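Local coordinates for protein IclR transcriptional regulator (Thermotoga maritima, PDB 1MKM) that probably binds DNA and regulates transcription as a winged helix-turn-helix protein of the IclR family, and has a zinc-binding site, at residues Y41-F52 with Y61-Y70; E191-V202 with G214-F224. One frame throughout, in Å; residues are numbered along the deposited sequence.

Contact 1. Residues Y41-F52 with Y61-Y70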
# COMPACT_ATOMS: atom_id res chain seq x y z
N TYR B 41 23.71 -0.98 -23.18
CA TYR B 41 22.76 0.02 -23.67
C TYR B 41 22.19 -0.39 -25.00
O TYR B 41 21.06 -0.03 -25.34
CB TYR B 41 23.43 1.39 -23.82
CG TYR B 41 23.36 2.23 -22.58
CD1 TYR B 41 22.13 2.65 -22.06
CD2 TYR B 41 24.52 2.57 -21.87
CE1 TYR B 41 22.06 3.39 -20.87
CE2 TYR B 41 24.47 3.30 -20.69
CZ TYR B 41 23.23 3.71 -20.19
OH TYR B 41 23.20 4.42 -19.01
N LYS B 42 22.97 -1.14 -25.77
CA LYS B 42 22.49 -1.59 -27.07
C LYS B 42 21.23 -2.44 -26.85
O LYS B 42 20.21 -2.22 -27.49
CB LYS B 42 23.58 -2.40 -27.79
CG LYS B 42 23.64 -2.16 -29.30
CD LYS B 42 25.02 -2.52 -29.87
CE LYS B 42 26.12 -1.69 -29.20
NZ LYS B 42 27.49 -2.02 -29.68
N TYR B 43 21.31 -3.40 -25.94
CA TYR B 43 20.16 -4.25 -25.66
C TYR B 43 19.08 -3.51 -24.87
O TYR B 43 17.91 -3.55 -25.24
CB TYR B 43 20.58 -5.49 -24.87
CG TYR B 43 21.54 -6.40 -25.57
CD1 TYR B 43 22.91 -6.15 -25.55
CD2 TYR B 43 21.09 -7.56 -26.21
CE1 TYR B 43 23.81 -7.03 -26.14
CE2 TYR B 43 21.98 -8.45 -26.81
CZ TYR B 43 23.33 -8.18 -26.77
OH TYR B 43 24.23 -9.05 -27.34
N MET B 44 19.47 -2.83 -23.80
CA MET B 44 18.52 -2.10 -22.95
C MET B 44 17.74 -0.98 -23.66
O MET B 44 16.58 -0.73 -23.33
CB MET B 44 19.24 -1.55 -21.72
CG MET B 44 19.84 -2.62 -20.80
SD MET B 44 18.69 -3.94 -20.31
CE MET B 44 17.21 -2.96 -19.91
N VAL B 45 18.36 -0.30 -24.61
CA VAL B 45 17.66 0.78 -25.31
C VAL B 45 16.55 0.21 -26.20
O VAL B 45 15.46 0.79 -26.27
CB VAL B 45 18.64 1.66 -26.16
CG1 VAL B 45 19.31 0.83 -27.24
CG2 VAL B 45 17.88 2.82 -26.78
N VAL B 46 16.82 -0.90 -26.88
CA VAL B 46 15.80 -1.51 -27.74
C VAL B 46 14.69 -2.13 -26.89
O VAL B 46 13.50 -1.96 -27.20
CB VAL B 46 16.41 -2.61 -28.66
CG1 VAL B 46 15.32 -3.20 -29.53
CG2 VAL B 46 17.50 -2.01 -29.56
N LEU B 47 15.07 -2.83 -25.83
CA LEU B 47 14.09 -3.44 -24.93
C LEU B 47 13.21 -2.34 -24.36
O LEU B 47 12.00 -2.51 -24.22
CB LEU B 47 14.78 -4.18 -23.79
CG LEU B 47 15.54 -5.48 -24.11
CD1 LEU B 47 16.24 -6.04 -22.85
CD2 LEU B 47 14.56 -6.48 -24.65
N GLU B 48 13.81 -1.20 -24.04
CA GLU B 48 13.04 -0.09 -23.49
C GLU B 48 12.11 0.52 -24.54
O GLU B 48 10.93 0.76 -24.26
CB GLU B 48 13.97 0.98 -22.93
CG GLU B 48 13.22 2.12 -22.29
CD GLU B 48 14.12 3.13 -21.62
OE1 GLU B 48 13.59 4.18 -21.20
OE2 GLU B 48 15.34 2.88 -21.49
N GLU B 49 12.65 0.76 -25.74
CA GLU B 49 11.90 1.34 -26.85
C GLU B 49 10.73 0.44 -27.28
O GLU B 49 9.69 0.93 -27.76
CB GLU B 49 12.84 1.58 -28.04
CG GLU B 49 12.29 1.17 -29.40
CD GLU B 49 11.75 2.34 -30.20
OE1 GLU B 49 12.55 3.19 -30.64
OE2 GLU B 49 10.52 2.41 -30.40
N LYS B 50 10.88 -0.86 -27.09
CA LYS B 50 9.84 -1.81 -27.47
C LYS B 50 8.82 -2.00 -26.35
O LYS B 50 7.78 -2.62 -26.56
CB LYS B 50 10.46 -3.17 -27.83
CG LYS B 50 11.27 -3.17 -29.13
CD LYS B 50 10.37 -2.98 -30.33
CE LYS B 50 11.15 -2.91 -31.63
NZ LYS B 50 10.24 -2.52 -32.74
N GLY B 51 9.14 -1.47 -25.16
CA GLY B 51 8.24 -1.57 -24.03
C GLY B 51 8.37 -2.81 -23.15
O GLY B 51 7.54 -3.02 -22.27
N PHE B 52 9.40 -3.62 -23.38
CA PHE B 52 9.63 -4.82 -22.58
C PHE B 52 10.16 -4.46 -21.22
O PHE B 52 10.03 -5.22 -20.26
CB PHE B 52 10.62 -5.75 -23.28
CG PHE B 52 10.04 -6.43 -24.49
CD1 PHE B 52 10.08 -5.81 -25.74
CD2 PHE B 52 9.36 -7.63 -24.36
CE1 PHE B 52 9.45 -6.39 -26.85
CE2 PHE B 52 8.72 -8.20 -25.46
CZ PHE B 52 8.76 -7.58 -26.70
N TYR B 61 16.16 -0.25 -14.05
CA TYR B 61 15.16 -0.90 -14.90
C TYR B 61 14.15 -1.86 -14.26
O TYR B 61 14.48 -2.67 -13.40
CB TYR B 61 15.86 -1.63 -16.04
CG TYR B 61 16.56 -0.75 -17.04
CD1 TYR B 61 17.89 -0.35 -16.85
CD2 TYR B 61 15.92 -0.34 -18.21
CE1 TYR B 61 18.55 0.43 -17.80
CE2 TYR B 61 16.57 0.44 -19.16
CZ TYR B 61 17.88 0.81 -18.96
OH TYR B 61 18.52 1.54 -19.92
N VAL B 62 12.92 -1.78 -14.76
CA VAL B 62 11.83 -2.62 -14.29
C VAL B 62 11.08 -3.13 -15.51
O VAL B 62 11.07 -2.49 -16.56
CB VAL B 62 10.91 -1.77 -13.37
CG1 VAL B 62 9.47 -1.96 -13.73
CG2 VAL B 62 11.16 -2.15 -11.92
N PRO B 63 10.47 -4.32 -15.41
CA PRO B 63 9.74 -4.85 -16.56
C PRO B 63 8.60 -3.95 -17.05
O PRO B 63 7.90 -3.32 -16.27
CB PRO B 63 9.24 -6.22 -16.08
CG PRO B 63 9.23 -6.09 -14.59
CD PRO B 63 10.46 -5.28 -14.29
N GLY B 64 8.45 -3.90 -18.37
CA GLY B 64 7.43 -3.10 -19.00
C GLY B 64 6.09 -3.81 -19.12
O GLY B 64 5.90 -4.90 -18.59
N TYR B 65 5.18 -3.18 -19.84
CA TYR B 65 3.83 -3.70 -20.03
C TYR B 65 3.70 -4.60 -21.24
O TYR B 65 2.76 -5.38 -21.33
CB TYR B 65 2.88 -2.52 -20.21
CG TYR B 65 2.88 -2.01 -21.64
CD1 TYR B 65 1.99 -2.53 -22.58
CD2 TYR B 65 3.84 -1.10 -22.07
CE1 TYR B 65 2.05 -2.17 -23.91
CE2 TYR B 65 3.92 -0.73 -23.42
CZ TYR B 65 3.02 -1.27 -24.33
OH TYR B 65 3.09 -0.92 -25.66
N LYS B 66 4.60 -4.46 -22.21
CA LYS B 66 4.53 -5.25 -23.44
C LYS B 66 4.21 -6.72 -23.20
O LYS B 66 3.23 -7.24 -23.71
CB LYS B 66 5.83 -5.12 -24.23
CG LYS B 66 5.81 -5.81 -25.56
CD LYS B 66 4.65 -5.32 -26.40
CE LYS B 66 4.72 -3.83 -26.71
NZ LYS B 66 3.58 -3.41 -27.58
N LEU B 67 5.06 -7.38 -22.42
CA LEU B 67 4.88 -8.79 -22.10
C LEU B 67 3.45 -9.07 -21.60
O LEU B 67 2.83 -10.07 -21.98
CB LEU B 67 5.95 -9.19 -21.08
CG LEU B 67 7.06 -10.16 -21.52
CD1 LEU B 67 7.43 -9.97 -22.95
CD2 LEU B 67 8.25 -10.00 -20.62
N ILE B 68 2.93 -8.17 -20.77
CA ILE B 68 1.57 -8.30 -20.26
C ILE B 68 0.61 -8.30 -21.45
O ILE B 68 -0.28 -9.15 -21.56
CB ILE B 68 1.20 -7.14 -19.31
CG1 ILE B 68 2.13 -7.15 -18.09
CG2 ILE B 68 -0.23 -7.29 -18.86
CD1 ILE B 68 2.09 -5.90 -17.21
N GLU B 69 0.80 -7.34 -22.35
CA GLU B 69 -0.03 -7.28 -23.54
C GLU B 69 0.10 -8.56 -24.39
O GLU B 69 -0.88 -9.07 -24.94
CB GLU B 69 0.38 -6.08 -24.40
CG GLU B 69 -0.44 -5.93 -25.67
CD GLU B 69 0.14 -4.92 -26.66
OE1 GLU B 69 1.16 -4.26 -26.35
OE2 GLU B 69 -0.44 -4.79 -27.75
N TYR B 70 1.32 -9.08 -24.50
CA TYR B 70 1.55 -10.28 -25.31
C TYR B 70 0.82 -11.50 -24.75
O TYR B 70 0.21 -12.26 -25.50
CB TYR B 70 3.06 -10.58 -25.42
CG TYR B 70 3.76 -9.77 -26.49
CD1 TYR B 70 3.06 -8.84 -27.26
CD2 TYR B 70 5.13 -9.94 -26.73
CE1 TYR B 70 3.70 -8.10 -28.24
CE2 TYR B 70 5.79 -9.20 -27.71
CZ TYR B 70 5.07 -8.28 -28.46
OH TYR B 70 5.69 -7.55 -29.42

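Contact 2. Residues E191-V202 with G214-F224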
# COMPACT_ATOMS: atom_id res chain seq x y z
N GLU B 191 -2.84 -36.28 -3.69
CA GLU B 191 -1.45 -35.88 -3.53
C GLU B 191 -0.51 -36.54 -4.53
O GLU B 191 0.65 -36.79 -4.23
CB GLU B 191 -1.00 -36.16 -2.09
CG GLU B 191 -0.88 -34.90 -1.24
CD GLU B 191 -1.10 -35.16 0.24
OE1 GLU B 191 -2.22 -35.60 0.60
OE2 GLU B 191 -0.17 -34.91 1.05
N GLU B 192 -1.03 -36.80 -5.72
CA GLU B 192 -0.27 -37.43 -6.80
C GLU B 192 0.58 -36.41 -7.54
O GLU B 192 1.62 -36.76 -8.09
CB GLU B 192 -1.22 -38.11 -7.80
CG GLU B 192 -2.26 -39.04 -7.18
CD GLU B 192 -3.28 -39.53 -8.19
OE1 GLU B 192 -2.91 -40.25 -9.14
OE2 GLU B 192 -4.47 -39.19 -8.04
N ASN B 193 0.14 -35.16 -7.58
CA ASN B 193 0.89 -34.12 -8.27
C ASN B 193 1.74 -33.39 -7.24
O ASN B 193 2.97 -33.39 -7.33
CB ASN B 193 -0.05 -33.15 -8.99
CG ASN B 193 0.70 -32.08 -9.79
OD1 ASN B 193 1.19 -31.10 -9.23
ND2 ASN B 193 0.78 -32.27 -11.10
N GLU B 194 1.09 -32.76 -6.27
CA GLU B 194 1.81 -32.05 -5.22
C GLU B 194 1.36 -32.47 -3.83
O GLU B 194 0.17 -32.58 -3.55
CB GLU B 194 1.65 -30.53 -5.39
CG GLU B 194 2.95 -29.83 -5.78
CD GLU B 194 2.79 -28.33 -5.94
OE1 GLU B 194 1.92 -27.91 -6.73
OE2 GLU B 194 3.54 -27.57 -5.29
N ILE B 195 2.33 -32.73 -2.96
CA ILE B 195 2.03 -33.15 -1.60
C ILE B 195 1.39 -32.00 -0.81
O ILE B 195 1.83 -30.85 -0.88
CB ILE B 195 3.32 -33.67 -0.89
CG1 ILE B 195 3.11 -33.73 0.62
CG2 ILE B 195 4.52 -32.82 -1.29
CD1 ILE B 195 4.36 -34.12 1.40
N GLY B 196 0.33 -32.32 -0.08
CA GLY B 196 -0.36 -31.31 0.69
C GLY B 196 -1.59 -30.84 -0.07
O GLY B 196 -2.54 -30.35 0.53
N ILE B 197 -1.56 -31.03 -1.39
CA ILE B 197 -2.64 -30.63 -2.29
C ILE B 197 -3.39 -31.80 -2.95
O ILE B 197 -2.78 -32.76 -3.41
CB ILE B 197 -2.10 -29.71 -3.46
CG1 ILE B 197 -2.16 -28.21 -3.08
CG2 ILE B 197 -2.93 -29.90 -4.70
CD1 ILE B 197 -1.42 -27.83 -1.86
N MET B 198 -4.72 -31.70 -3.00
CA MET B 198 -5.56 -32.70 -3.65
C MET B 198 -6.47 -31.93 -4.60
O MET B 198 -6.71 -30.75 -4.39
CB MET B 198 -6.41 -33.47 -2.62
CG MET B 198 -5.62 -34.48 -1.80
SD MET B 198 -6.60 -35.25 -0.50
CE MET B 198 -7.97 -35.91 -1.45
N CYS B 199 -6.99 -32.59 -5.63
CA CYS B 199 -7.85 -31.90 -6.59
C CYS B 199 -8.97 -32.80 -7.08
O CYS B 199 -8.98 -34.00 -6.83
CB CYS B 199 -7.02 -31.47 -7.80
SG CYS B 199 -5.38 -30.79 -7.42
N VAL B 200 -9.92 -32.21 -7.79
CA VAL B 200 -11.02 -32.94 -8.38
C VAL B 200 -11.18 -32.32 -9.77
O VAL B 200 -11.23 -31.10 -9.89
CB VAL B 200 -12.34 -32.78 -7.58
CG1 VAL B 200 -13.49 -33.35 -8.38
CG2 VAL B 200 -12.23 -33.50 -6.25
N GLY B 201 -11.23 -33.15 -10.80
CA GLY B 201 -11.34 -32.62 -12.14
C GLY B 201 -12.31 -33.32 -13.06
O GLY B 201 -12.60 -34.51 -12.90
N VAL B 202 -12.79 -32.57 -14.05
CA VAL B 202 -13.75 -33.04 -15.05
C VAL B 202 -13.30 -32.48 -16.41
O VAL B 202 -12.72 -31.39 -16.47
CB VAL B 202 -15.17 -32.51 -14.73
CG1 VAL B 202 -16.16 -32.98 -15.77
CG2 VAL B 202 -15.59 -32.98 -13.35
N GLY B 214 -9.41 -29.10 -19.31
CA GLY B 214 -9.57 -29.68 -18.00
C GLY B 214 -9.86 -28.58 -17.00
O GLY B 214 -9.19 -27.55 -17.00
N VAL B 215 -10.89 -28.79 -16.18
CA VAL B 215 -11.28 -27.85 -15.15
C VAL B 215 -11.15 -28.62 -13.85
O VAL B 215 -11.50 -29.80 -13.78
CB VAL B 215 -12.75 -27.41 -15.31
CG1 VAL B 215 -12.93 -26.72 -16.63
CG2 VAL B 215 -13.67 -28.63 -15.26
N SER B 216 -10.62 -27.98 -12.81
CA SER B 216 -10.49 -28.68 -11.55
C SER B 216 -10.53 -27.74 -10.35
O SER B 216 -10.33 -26.53 -10.49
CB SER B 216 -9.21 -29.52 -11.53
OG SER B 216 -8.05 -28.74 -11.65
N ILE B 217 -10.82 -28.31 -9.19
CA ILE B 217 -10.86 -27.54 -7.95
C ILE B 217 -9.61 -27.97 -7.21
O ILE B 217 -9.31 -29.16 -7.15
CB ILE B 217 -12.11 -27.87 -7.12
CG1 ILE B 217 -13.34 -27.20 -7.75
CG2 ILE B 217 -11.90 -27.45 -5.69
CD1 ILE B 217 -14.67 -27.58 -7.09
N SER B 218 -8.90 -27.02 -6.63
CA SER B 218 -7.67 -27.36 -5.94
C SER B 218 -7.59 -26.76 -4.55
O SER B 218 -7.99 -25.64 -4.33
CB SER B 218 -6.48 -26.90 -6.79
OG SER B 218 -6.69 -27.27 -8.15
N GLY B 219 -7.05 -27.53 -3.61
CA GLY B 219 -6.92 -27.03 -2.26
C GLY B 219 -6.11 -27.96 -1.39
O GLY B 219 -5.58 -28.97 -1.87
N VAL B 220 -5.99 -27.64 -0.12
CA VAL B 220 -5.24 -28.49 0.78
C VAL B 220 -5.98 -29.81 0.97
O VAL B 220 -7.22 -29.86 0.95
CB VAL B 220 -5.02 -27.82 2.15
CG1 VAL B 220 -4.18 -28.73 3.03
CG2 VAL B 220 -4.33 -26.49 1.96
N ALA B 221 -5.20 -30.87 1.16
CA ALA B 221 -5.71 -32.22 1.33
C ALA B 221 -6.82 -32.35 2.36
O ALA B 221 -7.84 -33.00 2.10
CB ALA B 221 -4.55 -33.14 1.69
N ARG B 222 -6.63 -31.72 3.52
CA ARG B 222 -7.60 -31.78 4.60
C ARG B 222 -9.06 -31.62 4.16
O ARG B 222 -9.93 -32.37 4.59
CB ARG B 222 -7.31 -30.69 5.65
CG ARG B 222 -5.92 -30.73 6.24
CD ARG B 222 -5.85 -29.85 7.48
NE ARG B 222 -4.49 -29.57 7.91
CZ ARG B 222 -4.18 -28.89 9.01
NH1 ARG B 222 -5.14 -28.42 9.79
NH2 ARG B 222 -2.91 -28.66 9.32
N LYS B 223 -9.32 -30.65 3.29
CA LYS B 223 -10.67 -30.38 2.82
C LYS B 223 -11.38 -31.46 2.00
O LYS B 223 -12.59 -31.64 2.11
CB LYS B 223 -10.69 -29.06 2.04
CG LYS B 223 -10.49 -27.80 2.88
CD LYS B 223 -10.48 -26.56 2.00
CE LYS B 223 -10.14 -25.31 2.80
NZ LYS B 223 -10.04 -24.09 1.93
N PHE B 224 -10.63 -32.18 1.18
CA PHE B 224 -11.23 -33.19 0.31
C PHE B 224 -11.70 -34.48 0.99
O PHE B 224 -10.99 -35.49 1.00
CB PHE B 224 -10.28 -33.49 -0.85
CG PHE B 224 -10.01 -32.29 -1.74
CD1 PHE B 224 -9.27 -31.21 -1.26
CD2 PHE B 224 -10.57 -32.21 -3.01
CE1 PHE B 224 -9.08 -30.07 -2.03
CE2 PHE B 224 -10.39 -31.07 -3.79
CZ PHE B 224 -9.65 -30.00 -3.30

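Contact 1. Residues Y41-F52 with Y61-Y70
Gly-64 N gives a nearly straight bond (169°) to Phe-52 O at 2.8 Å, and Lys-66 N a longer one to Gly-51 O at 3.3 Å; together they join the chain after helix 37-50 to the turn leading into helix 66-75. With no side chain on Gly-64 the two backbones lie close, Gly-64 CA making a CA-H...O contact to Gly-51 O. Gly-51, with positive phi, ends the helix in a Schellman motif.

The Phe-52 ring is packed by three side chains. Lys-66 lays its CG over one face, a CH-pi contact 3.8 Å from the centroid; with CG anti to the backbone N (chi1 -176°) and the chain bent beyond it, the aliphatic part crosses the ring while NZ turns off to a salt bridge with Glu-69. Leu-67 CD1 sits at the ring edge, and Tyr-70 CE2 lies 3.5 Å from Phe-52 CZ, the two planes 71° apart. Tyr-70 OH bonds to Asp-15 of the second subunit, whose Phe-11 also meets the Phe-52 ring.

At the other end the Met-44 and Tyr-61 side chains run alongside one another, pointing in opposite directions. Met-44 CE lies over the Tyr-61 ring, 3.4 Å from CD2, and SD stands 4.8 Å from the centroid almost on the normal, a Met-aromatic contact. Glu-48 OE2 comes to the ring edge, 3.6 Å from Tyr-61 CE2.

The chemistry thus implies a wing strand held to helix 37-50 mainly by Met-aromatic and CH-pi contacts, with a carboxylate at the ring edge, and a helix-to-linker junction fixed by main-chain bonds.

Contact 2. Residues E191-V202 with G214-F224
Gly-196 O takes the shortest bond, from Ala-221 N at 2.8 Å, and Val-220 CA adds a CA-H...O contact to the same oxygen. From there the antiparallel strands run on through hydrogen-bonded pairs: Met-198 N reaches Gly-219 O at 3.1 Å, answered by a weak return bond, and Val-202 and Val-215 exchange two bonds, that from Val-215 N almost straight (175°).

Phe-224 folds back over this pairing. Its ring lies against the Met-198 backbone, with CZ 3.2 Å from Met-198 O, and Met-198 CB makes a CH-pi contact over that face. The bend at chi3 (55°) brings Met-198 CE to 3.4 Å from Phe-224 CB, while SD rests on Ala-221. Val-200 CG2 meets the ring edge, and Tyr-232 stacks edge-to-face with it. Were the Phe-224 ring replaced by the methyl of an alanine, Met-198 and Val-200 would probably lose their aromatic neighbour and a gap would open beside the strands.

Cys-199 and Ser-218 lie side by side on the sheet face opposite to Met-198 and Val-200; the Cys-199 side chain is about 3 Å from a bound zinc ion. The strands form a beta hairpin of the GAF-clan IclR C-terminal domain, contributing the zinc-site cysteine.

Overall arrangement
Contacts 1 and 2 share no helix or strand and lie on opposite sides of the chain's centre, their own centres about 37 Å apart and their nearest atoms about 20 Å apart. Contact 1 belongs to the winged helix-turn-helix part and is partly buried; the second subunit packs against it. Contact 2 is buried within the C-terminal domain, where two neighbouring interior strands of the large sheet pair beside helix 226-246. The chemistry follows: strand pairing in 191-202 with 214-224 is a regular run of backbone bonds, whereas 41-52 with 61-70 has two and otherwise depends on side chains. Zinc concerns contact 2 alone; contact 1 lies away from that site.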